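Local coordinates for uncharacterized protein MTH_862 (Methanothermobacter thermautotrophicus, PDB 2R47), which is of unknown function but belongs to a family of uncharacterised archaeal proteins and is built around a mixed beta-sheet flanked by helices, at residues A[132-135]-A[136-139]. Numbering follows the deposited sequence.
Sequences AGWY and ELLD
Two carbonyl oxygens, those of Gly133 and Trp134, hold the single short turn of helix 134-137 together. Glu136 N donates to Gly133 O at 3.0 Å, arriving from above the carbonyl plane, whereas the bond from Leu138 N to Trp134 O (2.9 Å) is straighter, its donor tilted 32° from the plane of the Trp134 carbonyl. Leu137 N faces both oxygens and makes a weak, bifurcated bond to them. Gly133 serves two helices: with positive phi (88°) it ends helix 128-131 in a Schellman motif, and it is also the N-cap of the next turn, a tight helix-to-helix link before strand 142-154, outermost in this chain's sheet. Leu137 CG sits in van der Waals contact with Gly133 O (3.4 Å). Among the apolar pairs, the Trp134 indole runs alongside Leu138, whose CD1 methyl comes 3.6 Å from Trp134 CE3, while Leu137 CD1 meets Trp134 CD1 near the pyrrole end at 4.0 Å. The first torsion (chi1 -78°) sets the Trp134 ring beside the backbone N, and the buried indole also packs on Phe129 and on Ile103 and Val106 of helix 103-113. Tyr135 touches Met3 of its own chain and packs on Leu153 of the second subunit.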
loop_
_atom_site.group_PDB
_atom_site.type_symbol
_atom_site.label_atom_id
_atom_site.label_comp_id
_atom_site.label_asym_id
_atom_site.label_seq_id
_atom_site.Cartn_x
_atom_site.Cartn_y
_atom_site.Cartn_z
ATOM N N ALA A 132 15.829 7.661 12.131
ATOM C CA ALA A 132 16.766 6.571 12.326
ATOM C C ALA A 132 18.249 7.003 12.214
ATOM O O ALA A 132 19.170 6.221 12.472
ATOM C CB ALA A 132 16.442 5.467 11.317
ATOM N N GLY A 133 18.476 8.254 11.837
ATOM C CA GLY A 133 19.828 8.772 11.604
ATOM C C GLY A 133 20.321 8.562 10.173
ATOM O O GLY A 133 21.486 8.875 9.854
ATOM N N TRP A 134 19.444 8.055 9.286
ATOM C CA TRP A 134 19.909 7.567 7.985
ATOM C C TRP A 134 20.309 8.670 7.017
ATOM O O TRP A 134 21.015 8.388 6.040
ATOM C CB TRP A 134 18.949 6.546 7.333
ATOM C CG TRP A 134 19.041 5.157 7.905
ATOM C CD1 TRP A 134 19.492 4.809 9.151
ATOM C CD2 TRP A 134 18.684 3.931 7.259
ATOM N NE1 TRP A 134 19.424 3.468 9.326
ATOM C CE2 TRP A 134 18.931 2.892 8.181
ATOM C CE3 TRP A 134 18.161 3.610 6.001
ATOM C CZ2 TRP A 134 18.664 1.546 7.892
ATOM C CZ3 TRP A 134 17.926 2.255 5.696
ATOM C CH2 TRP A 134 18.164 1.257 6.639
ATOM N N TYR A 135 19.909 9.922 7.277
ATOM C CA TYR A 135 20.354 11.010 6.388
ATOM C C TYR A 135 21.834 11.266 6.591
ATOM O O TYR A 135 22.509 11.752 5.685
ATOM C CB TYR A 135 19.595 12.325 6.619
ATOM C CG TYR A 135 18.123 12.352 6.206
ATOM C CD1 TYR A 135 17.524 11.270 5.547
ATOM C CD2 TYR A 135 17.349 13.490 6.457
ATOM C CE1 TYR A 135 16.166 11.315 5.169
ATOM C CE2 TYR A 135 16.012 13.555 6.057
ATOM C CZ TYR A 135 15.426 12.452 5.434
ATOM O OH TYR A 135 14.101 12.528 5.058
ATOM N N GLU A 136 22.334 10.952 7.794
ATOM C CA GLU A 136 23.770 11.101 8.084
ATOM C C GLU A 136 24.586 9.869 7.687
ATOM O O GLU A 136 25.769 9.988 7.414
ATOM C CB GLU A 136 24.000 11.506 9.542
ATOM C CG GLU A 136 23.263 12.796 9.888
ATOM C CD GLU A 136 23.788 13.469 11.145
ATOM O OE1 GLU A 136 24.994 13.320 11.446
ATOM O OE2 GLU A 136 22.998 14.165 11.823
ATOM N N LEU A 137 23.945 8.706 7.630
ATOM C CA LEU A 137 24.625 7.437 7.383
ATOM C C LEU A 137 24.658 7.083 5.917
ATOM O O LEU A 137 25.543 6.352 5.509
ATOM C CB LEU A 137 23.972 6.275 8.161
ATOM C CG LEU A 137 23.799 6.444 9.688
ATOM C CD1 LEU A 137 23.278 5.163 10.222
ATOM C CD2 LEU A 137 25.086 6.796 10.352
ATOM N N LEU A 138 23.661 7.555 5.149
ATOM C CA LEU A 138 23.530 7.271 3.685
ATOM C C LEU A 138 23.503 8.582 2.889
ATOM O O LEU A 138 23.141 9.602 3.419
ATOM C CB LEU A 138 22.236 6.509 3.386
ATOM C CG LEU A 138 22.003 5.146 4.016
ATOM C CD1 LEU A 138 20.673 4.527 3.603
ATOM C CD2 LEU A 138 23.165 4.212 3.644
ATOM N N ASP A 139 23.874 8.555 1.618
ATOM C CA ASP A 139 23.823 9.744 0.776
ATOM C C ASP A 139 22.578 9.648 -0.127
ATOM O O ASP A 139 22.685 9.222 -1.300
ATOM C CB ASP A 139 25.109 9.834 -0.059
ATOM C CG ASP A 139 25.130 11.034 -1.002
ATOM O OD1 ASP A 139 24.436 12.022 -0.751
ATOM O OD2 ASP A 139 25.861 10.989 -2.010
#